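Local coordinates for protein CT_858 (Chlamydia trachomatis, PDB 3DOR), which acts as a secreted chlamydial protease, probably a serine-type endopeptidase, and is seen as a dimer in its mature form, at residues E332-D337 with V451-P456; F276-S281 with Q325-N330; E82-P87 with F151-S156; G164-K169 with V182-V187. All coordinates share one frame; numbering follows the deposited sequence.

Overall arrangement
The four contacts form two pairs at two well-separated places in the fold. Contacts 3 and 4, with centres about 11 Å apart, lie in one antiparallel sheet of the PDZ domain, where strands 83-92 and 177-187 are neighbours. Contacts 1 and 2, with centres about 9 Å apart, meet around helix 316-330 and the mixed sheet that carries strands 278-284, 333-337 and 457-461 of the peptidase part. Between the pairs the centres are about 39 to 46 Å apart and nothing touches. Along the chain contact 3 comes first, followed by 4, 2 and 1, each closing before the next opens. The PDZ sheet is thus complete before the S41-type sheet begins, consistent with two separately built modules in one protease.

Contact 1 of 4, residues E332-D337 with V451-P456; sequences EALIID and VQYSKP
Tyr453 is the first residue of 451-456 to meet the strand, its ring swung over with CG anti to the backbone N (chi1 -168°). The ring crosses Leu334 obliquely: CE2 of Tyr453 presses on CB of Leu334 at 3.4 Å, while CD1 of Leu334 lies over the rim of one ring face. The opposite face looks back at its own segment, where the backbone N of Lys455 sits above the rim. At the tip, OH of Tyr453 is only 3.0 Å from C of Ala333, yet the angles to the peptide N and O atoms there are too poor for a hydrogen bond, so the hydroxyl is tightly packed against the peptide without being gripped by it.

Lys455 lays its CB 3.7 Å from O of Glu332 and runs on as an extended chain. Its NZ leaves the contact to bond Thr331 O and Ser328 O, tying the loop to the end of helix 316-330.

Pro456 supplies the direct backbone link, its O accepting N-H of Leu334 at 2.9 Å in the plane of the carbonyl, with a moderately bent N-H...O angle of 146°. That same O lies in the plane of the Tyr453 ring, at its edge. The proline ring meanwhile packs CG against CB of Ala333 at 4.0 Å. Leu334 also pairs through its backbone with Cys458, so Pro456 leads straight into strand 457-461, which runs parallel beside 333-337 in the central sheet of an S41 peptidase fold of the ClpP/crotonase kind.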
# COMPACT_ATOMS: atom_id res chain seq x y z
N GLU B 332 17.18 34.75 -23.21
CA GLU B 332 17.19 35.98 -22.40
C GLU B 332 16.13 35.92 -21.28
O GLU B 332 16.20 36.65 -20.31
CB GLU B 332 16.91 37.22 -23.26
CG GLU B 332 18.01 37.58 -24.25
CD GLU B 332 17.57 38.67 -25.23
OE1 GLU B 332 17.30 39.81 -24.79
OE2 GLU B 332 17.48 38.38 -26.44
N ALA B 333 15.13 35.07 -21.46
CA ALA B 333 14.07 34.91 -20.47
C ALA B 333 13.45 33.55 -20.72
O ALA B 333 13.71 32.94 -21.76
CB ALA B 333 13.02 36.01 -20.62
N LEU B 334 12.63 33.08 -19.79
CA LEU B 334 12.03 31.76 -19.91
C LEU B 334 10.55 31.77 -19.53
O LEU B 334 10.17 32.28 -18.47
CB LEU B 334 12.76 30.80 -18.97
CG LEU B 334 12.78 29.27 -19.13
CD1 LEU B 334 12.64 28.66 -17.75
CD2 LEU B 334 11.70 28.75 -20.05
N ILE B 335 9.72 31.20 -20.39
CA ILE B 335 8.30 31.08 -20.10
C ILE B 335 8.06 29.63 -19.69
O ILE B 335 8.44 28.70 -20.41
CB ILE B 335 7.43 31.39 -21.33
CG1 ILE B 335 7.58 32.87 -21.72
CG2 ILE B 335 5.97 31.08 -21.01
CD1 ILE B 335 6.90 33.22 -23.02
N ILE B 336 7.44 29.43 -18.53
CA ILE B 336 7.13 28.09 -18.05
C ILE B 336 5.61 27.92 -18.03
O ILE B 336 4.91 28.61 -17.28
CB ILE B 336 7.69 27.87 -16.62
CG1 ILE B 336 9.22 27.88 -16.66
CG2 ILE B 336 7.17 26.54 -16.04
CD1 ILE B 336 9.86 27.69 -15.29
N ASP B 337 5.10 27.03 -18.87
CA ASP B 337 3.67 26.78 -18.90
C ASP B 337 3.41 25.68 -17.88
O ASP B 337 3.82 24.54 -18.05
CB ASP B 337 3.23 26.30 -20.29
CG ASP B 337 1.78 25.81 -20.30
OD1 ASP B 337 1.39 25.16 -21.28
OD2 ASP B 337 1.05 26.08 -19.31
N VAL B 451 23.24 23.31 -12.39
CA VAL B 451 22.38 24.09 -13.27
C VAL B 451 21.46 25.02 -12.50
O VAL B 451 20.67 24.59 -11.64
CB VAL B 451 21.58 23.17 -14.25
CG1 VAL B 451 22.14 21.75 -14.21
CG2 VAL B 451 20.10 23.17 -13.93
N GLN B 452 21.58 26.30 -12.81
CA GLN B 452 20.80 27.36 -12.16
C GLN B 452 20.34 28.40 -13.18
O GLN B 452 21.14 29.22 -13.62
CB GLN B 452 21.65 28.08 -11.11
CG GLN B 452 22.25 27.22 -10.00
CD GLN B 452 23.30 27.98 -9.20
OE1 GLN B 452 23.38 29.21 -9.27
NE2 GLN B 452 24.10 27.26 -8.41
N TYR B 453 19.07 28.40 -13.56
CA TYR B 453 18.62 29.43 -14.49
C TYR B 453 18.49 30.71 -13.65
O TYR B 453 17.78 30.72 -12.64
CB TYR B 453 17.28 29.06 -15.11
CG TYR B 453 16.91 29.95 -16.28
CD1 TYR B 453 17.61 29.87 -17.49
CD2 TYR B 453 15.87 30.87 -16.19
CE1 TYR B 453 17.28 30.68 -18.57
CE2 TYR B 453 15.53 31.69 -17.26
CZ TYR B 453 16.24 31.58 -18.45
OH TYR B 453 15.91 32.38 -19.51
N SER B 454 19.15 31.78 -14.06
CA SER B 454 19.11 33.03 -13.30
C SER B 454 18.53 34.21 -14.05
O SER B 454 18.62 35.33 -13.59
CB SER B 454 20.51 33.39 -12.80
OG SER B 454 21.42 33.54 -13.89
N LYS B 455 17.94 33.97 -15.22
CA LYS B 455 17.36 35.05 -15.98
C LYS B 455 15.87 35.18 -15.66
O LYS B 455 15.33 34.36 -14.93
CB LYS B 455 17.59 34.81 -17.47
CG LYS B 455 19.07 34.76 -17.77
CD LYS B 455 19.40 34.46 -19.20
CE LYS B 455 20.90 34.18 -19.33
NZ LYS B 455 21.36 34.21 -20.73
N PRO B 456 15.20 36.21 -16.18
CA PRO B 456 13.77 36.34 -15.86
C PRO B 456 12.90 35.15 -16.27
O PRO B 456 13.15 34.49 -17.28
CB PRO B 456 13.37 37.67 -16.52
CG PRO B 456 14.49 37.98 -17.47
CD PRO B 456 15.71 37.44 -16.82

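Contact 2 of 4, residues F276-S281 with Q325-N330; sequences FRAYIS and QVFSSN
The Phe327 ring and the Ile280 side chain make the heart of this buried contact. Ile280 brings CG1 to the edge of the ring, in its plane, 3.7 Å from CE2 of Phe327, and the two side chains run alongside each other, pointing opposite ways. The same rim reaches the strand backbone, where CE2 of Phe327 lies 3.5 Å from O of Tyr279. CZ of Phe327 meets CB of Ala278 more loosely at 4.2 Å. Ile280 then extends beyond the ring: extended at chi2, its CD1 reaches CB of Asn330 at 3.8 Å and brushes CG1 of Val326.

ND2 of Asn330 donates to O of Val326 over 2.9 Å. This bond is nearly straight (168°), on a lone pair of Val326 O and in the amide plane of Asn330, which fixes the rotation of the amide; CB, set by the backbone, points to Ile280, and the amide turns back to its own helix. Farther out, Leu296 packs on both Ala278 and Phe327, and Trp270 touches Ile280 and Val326, so both neighbouring strands of 278-284 contribute.

The axes of strand 278-281 and helix 325-330 are nearly parallel, 9° apart, with 10.0 Å between them. Helix 316-330 connects parallel strands 290-297 and 333-337 in a beta-alpha-beta crossover and reaches beyond them onto 278-284, which is antiparallel to 290-297 and hence parallel to the helix.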
# COMPACT_ATOMS: atom_id res chain seq x y z
N PHE B 276 9.94 16.30 -22.17
CA PHE B 276 9.34 17.62 -22.00
C PHE B 276 9.14 18.39 -23.30
O PHE B 276 9.94 18.30 -24.22
CB PHE B 276 10.21 18.53 -21.11
CG PHE B 276 10.35 18.08 -19.69
CD1 PHE B 276 11.37 17.21 -19.32
CD2 PHE B 276 9.49 18.56 -18.71
CE1 PHE B 276 11.53 16.82 -17.98
CE2 PHE B 276 9.64 18.19 -17.37
CZ PHE B 276 10.67 17.32 -17.00
N ARG B 277 8.07 19.18 -23.36
CA ARG B 277 7.88 20.04 -24.52
C ARG B 277 8.71 21.27 -24.15
O ARG B 277 8.44 21.94 -23.14
CB ARG B 277 6.41 20.45 -24.69
CG ARG B 277 6.24 21.46 -25.83
CD ARG B 277 4.79 21.81 -26.13
NE ARG B 277 4.72 22.75 -27.24
CZ ARG B 277 3.66 23.48 -27.55
NH1 ARG B 277 2.55 23.39 -26.83
NH2 ARG B 277 3.71 24.33 -28.57
N ALA B 278 9.72 21.57 -24.95
CA ALA B 278 10.56 22.71 -24.67
C ALA B 278 11.21 23.20 -25.94
O ALA B 278 11.65 22.40 -26.78
CB ALA B 278 11.63 22.32 -23.65
N TYR B 279 11.28 24.52 -26.09
CA TYR B 279 11.88 25.09 -27.28
C TYR B 279 12.31 26.52 -27.04
O TYR B 279 12.11 27.07 -25.96
CB TYR B 279 10.89 25.01 -28.46
CG TYR B 279 9.61 25.80 -28.26
CD1 TYR B 279 9.56 27.16 -28.57
CD2 TYR B 279 8.46 25.20 -27.74
CE1 TYR B 279 8.41 27.91 -28.37
CE2 TYR B 279 7.29 25.94 -27.54
CZ TYR B 279 7.28 27.29 -27.85
OH TYR B 279 6.15 28.04 -27.64
N ILE B 280 12.92 27.10 -28.06
CA ILE B 280 13.37 28.48 -28.01
C ILE B 280 12.80 29.14 -29.26
O ILE B 280 12.90 28.57 -30.34
CB ILE B 280 14.90 28.58 -28.07
CG1 ILE B 280 15.53 27.88 -26.86
CG2 ILE B 280 15.32 30.03 -28.09
CD1 ILE B 280 17.05 27.97 -26.83
N SER B 281 12.19 30.31 -29.09
CA SER B 281 11.63 31.07 -30.21
C SER B 281 12.08 32.51 -30.05
O SER B 281 12.69 32.86 -29.04
CB SER B 281 10.10 31.04 -30.19
OG SER B 281 9.60 29.74 -30.40
N GLN B 325 20.16 23.97 -18.91
CA GLN B 325 21.51 24.36 -19.29
C GLN B 325 21.46 24.99 -20.68
O GLN B 325 22.12 25.99 -20.94
CB GLN B 325 22.46 23.16 -19.28
CG GLN B 325 23.03 22.86 -17.91
CD GLN B 325 23.93 21.63 -17.90
OE1 GLN B 325 23.51 20.53 -18.29
NE2 GLN B 325 25.17 21.80 -17.45
N VAL B 326 20.68 24.41 -21.59
CA VAL B 326 20.56 24.98 -22.92
C VAL B 326 19.94 26.38 -22.83
O VAL B 326 20.39 27.31 -23.50
CB VAL B 326 19.66 24.11 -23.82
CG1 VAL B 326 19.28 24.89 -25.10
CG2 VAL B 326 20.41 22.83 -24.20
N PHE B 327 18.92 26.54 -22.00
CA PHE B 327 18.25 27.84 -21.85
C PHE B 327 19.20 28.89 -21.26
O PHE B 327 19.19 30.04 -21.68
CB PHE B 327 17.01 27.74 -20.94
CG PHE B 327 15.82 27.06 -21.58
CD1 PHE B 327 14.84 26.46 -20.79
CD2 PHE B 327 15.64 27.08 -22.95
CE1 PHE B 327 13.70 25.89 -21.37
CE2 PHE B 327 14.50 26.52 -23.53
CZ PHE B 327 13.54 25.92 -22.74
N SER B 328 20.00 28.50 -20.28
CA SER B 328 20.93 29.43 -19.64
C SER B 328 21.92 30.07 -20.60
O SER B 328 22.37 31.19 -20.38
CB SER B 328 21.70 28.75 -18.51
OG SER B 328 20.84 28.38 -17.46
N SER B 329 22.26 29.37 -21.68
CA SER B 329 23.24 29.90 -22.62
C SER B 329 22.67 30.35 -23.97
O SER B 329 23.40 30.85 -24.81
CB SER B 329 24.32 28.84 -22.88
OG SER B 329 25.06 28.58 -21.71
N ASN B 330 21.38 30.18 -24.18
CA ASN B 330 20.81 30.54 -25.47
C ASN B 330 19.50 31.28 -25.37
O ASN B 330 18.71 31.28 -26.32
CB ASN B 330 20.60 29.27 -26.28
CG ASN B 330 21.89 28.55 -26.55
OD1 ASN B 330 22.60 28.88 -27.50
ND2 ASN B 330 22.23 27.59 -25.70

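Contact 3 of 4, residues E82-P87 with F151-S156; sequences ESAYLP and FSRMAS
The Tyr85 ring turns its CD1 edge to OG of Ser152, 4.2 Å away and near the ring plane, and the same CD1 comes to 3.4 Å from O of Phe151. The Phe151 ring meets Leu86 obliquely, its CD2 packed at 3.6 Å against CD1 of Leu86, with CB of Leu86 3.8 Å from the same CD2 of Phe151.

Both rings sit at one end of an antiparallel strand pair of the PDZ domain, where 83-85 runs against 152-154 with axes 4.7 Å apart. Ala84 and Arg153 form the hydrogen-bonded pair through two backbone bonds. Ser83 with Met154 and Tyr85 with Ser152 are the non-hydrogen-bonded pairs, their side chains on the sheet face opposite Ala84 and Arg153. The pairing extends past the strands at both ends: N of Leu86 donates to O of Phe151, and N of Ala155 to O of Glu82.

CB of Arg153 lies against CB of Ala84 (4.2 Å); the chain then bends at chi2, taking the guanidinium back to Thr149 O and Leu150 O.

Two waters bridge the segments. One takes the N-H of Ser156 and donates to O of Glu82; the second donates to O of Ala84 and also bonds OG of Ser152, both at 2.9 Å.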
# COMPACT_ATOMS: atom_id res chain seq x y z
N GLU B 82 -19.49 1.20 -13.92
CA GLU B 82 -20.49 1.90 -14.71
C GLU B 82 -20.02 3.32 -15.06
O GLU B 82 -19.51 4.04 -14.19
CB GLU B 82 -21.81 1.99 -13.95
CG GLU B 82 -22.88 2.74 -14.70
CD GLU B 82 -24.18 2.79 -13.94
OE1 GLU B 82 -24.14 3.05 -12.72
OE2 GLU B 82 -25.24 2.57 -14.56
N SER B 83 -20.18 3.72 -16.31
CA SER B 83 -19.76 5.06 -16.72
C SER B 83 -20.46 5.54 -17.99
O SER B 83 -20.98 4.75 -18.78
CB SER B 83 -18.25 5.09 -16.94
OG SER B 83 -17.89 4.38 -18.12
N ALA B 84 -20.44 6.86 -18.18
CA ALA B 84 -21.05 7.49 -19.35
C ALA B 84 -20.05 8.52 -19.86
O ALA B 84 -19.45 9.25 -19.08
CB ALA B 84 -22.35 8.18 -18.95
N TYR B 85 -19.87 8.58 -21.18
CA TYR B 85 -18.91 9.50 -21.76
C TYR B 85 -19.33 10.03 -23.13
O TYR B 85 -19.83 9.27 -23.95
CB TYR B 85 -17.56 8.78 -21.92
CG TYR B 85 -16.48 9.59 -22.60
CD1 TYR B 85 -15.80 10.60 -21.91
CD2 TYR B 85 -16.13 9.34 -23.93
CE1 TYR B 85 -14.79 11.34 -22.53
CE2 TYR B 85 -15.12 10.07 -24.56
CZ TYR B 85 -14.45 11.07 -23.85
OH TYR B 85 -13.46 11.79 -24.46
N LEU B 86 -19.11 11.32 -23.35
CA LEU B 86 -19.40 11.97 -24.63
C LEU B 86 -18.06 12.55 -25.11
O LEU B 86 -17.41 13.30 -24.38
CB LEU B 86 -20.45 13.06 -24.47
CG LEU B 86 -21.85 12.49 -24.20
CD1 LEU B 86 -22.86 13.60 -23.96
CD2 LEU B 86 -22.25 11.62 -25.40
N PRO B 87 -17.65 12.22 -26.35
CA PRO B 87 -16.39 12.66 -26.98
C PRO B 87 -16.21 14.13 -27.33
O PRO B 87 -15.83 14.47 -28.46
CB PRO B 87 -16.31 11.77 -28.21
CG PRO B 87 -17.75 11.70 -28.63
CD PRO B 87 -18.48 11.47 -27.31
N PHE B 151 -19.17 15.85 -19.40
CA PHE B 151 -19.27 14.77 -20.37
C PHE B 151 -18.60 13.47 -19.92
O PHE B 151 -18.30 12.60 -20.74
CB PHE B 151 -18.69 15.22 -21.71
CG PHE B 151 -19.50 16.29 -22.39
CD1 PHE B 151 -18.87 17.34 -23.04
CD2 PHE B 151 -20.89 16.24 -22.40
CE1 PHE B 151 -19.62 18.33 -23.70
CE2 PHE B 151 -21.64 17.22 -23.06
CZ PHE B 151 -21.00 18.26 -23.70
N SER B 152 -18.37 13.32 -18.62
CA SER B 152 -17.73 12.11 -18.11
C SER B 152 -18.27 11.77 -16.72
O SER B 152 -17.85 12.36 -15.72
CB SER B 152 -16.21 12.30 -18.06
OG SER B 152 -15.55 11.09 -17.77
N ARG B 153 -19.21 10.83 -16.66
CA ARG B 153 -19.84 10.42 -15.41
C ARG B 153 -19.32 9.04 -15.03
O ARG B 153 -19.33 8.13 -15.85
CB ARG B 153 -21.36 10.40 -15.55
CG ARG B 153 -21.94 11.66 -16.15
CD ARG B 153 -21.73 12.88 -15.27
NE ARG B 153 -22.09 14.09 -15.98
CZ ARG B 153 -23.34 14.47 -16.25
NH1 ARG B 153 -24.37 13.73 -15.85
NH2 ARG B 153 -23.56 15.55 -16.98
N MET B 154 -18.89 8.88 -13.79
CA MET B 154 -18.33 7.61 -13.36
C MET B 154 -18.82 7.15 -12.00
O MET B 154 -18.67 7.86 -11.01
CB MET B 154 -16.81 7.73 -13.34
CG MET B 154 -16.20 7.98 -14.71
SD MET B 154 -14.50 8.58 -14.63
CE MET B 154 -13.68 7.11 -14.10
N ALA B 155 -19.41 5.96 -11.95
CA ALA B 155 -19.89 5.43 -10.68
C ALA B 155 -18.67 5.23 -9.78
O ALA B 155 -18.81 5.18 -8.56
CB ALA B 155 -20.62 4.09 -10.89
N SER B 156 -17.49 5.11 -10.38
CA SER B 156 -16.26 4.91 -9.61
C SER B 156 -15.98 6.14 -8.75
O SER B 156 -15.23 6.07 -7.78
CB SER B 156 -15.05 4.65 -10.54
OG SER B 156 -14.74 5.78 -11.34
O HOH W 1 -17.05 3.87 -12.90
O HOH W 2 -16.84 8.54 -18.17

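Contact 4 of 4, residues G164-K169 with V182-V187; sequences GRTTLK and VKWRYV. With SO4 (sulfate ion), chain L.
Trp184 lies along the carbonyl of Gly164 from CB onward. CB of Trp184 is 3.7 Å from O of Gly164, and with CG anti to the carbonyl carbon (chi1 -77°) the indole turns so that CD1 comes closer, to 3.3 Å from that oxygen, which sits at the ring edge near its plane. Next around the ring, NE1 approaches CG2 of Thr166 obliquely at 4.0 Å. Outside the two segments the side chain packs on Leu86 and Pro162. Gly164 O also accepts the N-H of Trp184 at 3.0 Å, the donor lying above the carbonyl plane, so one oxygen is both bonded to the backbone and packed against the indole. The backbone angles at Gly164 (phi 84°, psi -169°) would jam a side chain against the preceding carbonyl.

Thr166 and Val182 form the hydrogen-bonded antiparallel pair: N of Thr166 donates to O of Val182 at 2.7 Å, and N of Val182 to O of Thr166 at 2.8 Å. The Arg165-Lys183 pair beside it is non-hydrogen-bonded, with CG of Arg165 3.9 Å from CB of Lys183; the charged ends turn off from the other strand. Arg185 weakly hydrogen-bonds a sulfate ion, probably from the crystallisation liquor.

The two strands form a hairpin of the PDZ domain. Strand 115-119 borders the 165-171 arm, and Asp120, just after it, accepts the hydroxyl of Thr166; on the other arm strand 83-92 runs alongside, its Leu86 also packing against Val182.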
# COMPACT_ATOMS: atom_id res chain seq x y z
N GLY B 164 -28.34 6.67 -22.79
CA GLY B 164 -29.29 7.01 -23.82
C GLY B 164 -28.91 8.28 -24.55
O GLY B 164 -27.81 8.81 -24.38
N ARG B 165 -29.84 8.79 -25.35
CA ARG B 165 -29.57 10.00 -26.11
C ARG B 165 -29.89 11.24 -25.31
O ARG B 165 -30.74 11.22 -24.42
CB ARG B 165 -30.37 9.98 -27.41
CG ARG B 165 -29.92 8.91 -28.38
CD ARG B 165 -30.82 8.85 -29.60
NE ARG B 165 -32.17 8.43 -29.24
CZ ARG B 165 -33.20 8.43 -30.09
NH1 ARG B 165 -33.03 8.83 -31.34
NH2 ARG B 165 -34.39 8.02 -29.68
N THR B 166 -29.19 12.32 -25.64
CA THR B 166 -29.39 13.60 -24.99
C THR B 166 -29.16 14.66 -26.06
O THR B 166 -28.39 14.46 -26.99
CB THR B 166 -28.39 13.79 -23.81
OG1 THR B 166 -28.71 14.99 -23.10
CG2 THR B 166 -26.95 13.86 -24.32
N THR B 167 -29.85 15.79 -25.94
CA THR B 167 -29.70 16.83 -26.94
C THR B 167 -28.85 18.00 -26.49
O THR B 167 -29.04 18.54 -25.40
CB THR B 167 -31.08 17.37 -27.38
OG1 THR B 167 -31.84 16.29 -27.93
CG2 THR B 167 -30.93 18.46 -28.42
N LEU B 168 -27.90 18.38 -27.33
CA LEU B 168 -27.01 19.49 -27.03
C LEU B 168 -27.43 20.67 -27.89
O LEU B 168 -27.41 20.57 -29.12
CB LEU B 168 -25.57 19.11 -27.34
CG LEU B 168 -25.02 17.83 -26.70
CD1 LEU B 168 -23.58 17.62 -27.15
CD2 LEU B 168 -25.09 17.94 -25.19
N LYS B 169 -27.83 21.77 -27.27
CA LYS B 169 -28.20 22.94 -28.04
C LYS B 169 -26.97 23.82 -28.15
O LYS B 169 -26.38 24.22 -27.14
CB LYS B 169 -29.34 23.72 -27.38
CG LYS B 169 -29.84 24.86 -28.26
CD LYS B 169 -30.94 25.68 -27.59
CE LYS B 169 -31.48 26.74 -28.54
NZ LYS B 169 -32.62 27.51 -27.96
N VAL B 182 -27.25 13.55 -29.37
CA VAL B 182 -26.08 12.71 -29.19
C VAL B 182 -26.38 11.54 -28.24
O VAL B 182 -27.31 11.61 -27.43
CB VAL B 182 -24.91 13.57 -28.65
CG1 VAL B 182 -24.01 12.76 -27.76
CG2 VAL B 182 -24.12 14.13 -29.83
N LYS B 183 -25.60 10.47 -28.33
CA LYS B 183 -25.81 9.31 -27.47
C LYS B 183 -24.63 9.03 -26.53
O LYS B 183 -23.49 8.88 -26.97
CB LYS B 183 -26.08 8.06 -28.29
CG LYS B 183 -26.34 6.84 -27.42
CD LYS B 183 -26.47 5.56 -28.23
CE LYS B 183 -26.87 4.40 -27.31
NZ LYS B 183 -26.85 3.08 -28.00
N TRP B 184 -24.92 8.95 -25.23
CA TRP B 184 -23.89 8.65 -24.25
C TRP B 184 -23.21 7.33 -24.57
O TRP B 184 -23.85 6.36 -24.98
CB TRP B 184 -24.47 8.53 -22.84
CG TRP B 184 -24.82 9.81 -22.15
CD1 TRP B 184 -26.06 10.33 -21.97
CD2 TRP B 184 -23.90 10.72 -21.52
NE1 TRP B 184 -25.98 11.51 -21.26
CE2 TRP B 184 -24.67 11.76 -20.97
CE3 TRP B 184 -22.51 10.74 -21.35
CZ2 TRP B 184 -24.09 12.83 -20.27
CZ3 TRP B 184 -21.93 11.79 -20.66
CH2 TRP B 184 -22.73 12.83 -20.12
N ARG B 185 -21.90 7.30 -24.38
CA ARG B 185 -21.13 6.08 -24.57
C ARG B 185 -21.24 5.48 -23.17
O ARG B 185 -20.61 5.96 -22.23
CB ARG B 185 -19.69 6.41 -24.92
CG ARG B 185 -19.28 5.92 -26.30
CD ARG B 185 -19.04 7.04 -27.30
NE ARG B 185 -17.64 7.07 -27.69
CZ ARG B 185 -17.15 7.74 -28.73
NH1 ARG B 185 -17.95 8.44 -29.51
NH2 ARG B 185 -15.85 7.72 -28.97
N TYR B 186 -22.04 4.43 -23.04
CA TYR B 186 -22.31 3.80 -21.75
C TYR B 186 -21.66 2.44 -21.49
O TYR B 186 -21.59 1.58 -22.36
CB TYR B 186 -23.83 3.68 -21.58
CG TYR B 186 -24.31 3.14 -20.25
CD1 TYR B 186 -24.25 3.91 -19.10
CD2 TYR B 186 -24.86 1.86 -20.16
CE1 TYR B 186 -24.71 3.42 -17.88
CE2 TYR B 186 -25.33 1.36 -18.94
CZ TYR B 186 -25.25 2.14 -17.80
OH TYR B 186 -25.72 1.66 -16.59
N VAL B 187 -21.19 2.28 -20.26
CA VAL B 187 -20.58 1.03 -19.81
C VAL B 187 -21.43 0.60 -18.61
O VAL B 187 -21.48 1.31 -17.60
CB VAL B 187 -19.11 1.24 -19.38
CG1 VAL B 187 -18.58 -0.02 -18.70
CG2 VAL B 187 -18.24 1.56 -20.59
S SO4 L . -21.25 7.43 -31.43
O1 SO4 L . -21.70 7.85 -32.82
O2 SO4 L . -20.67 6.03 -31.51
O3 SO4 L . -20.18 8.35 -30.89
O4 SO4 L . -22.47 7.50 -30.53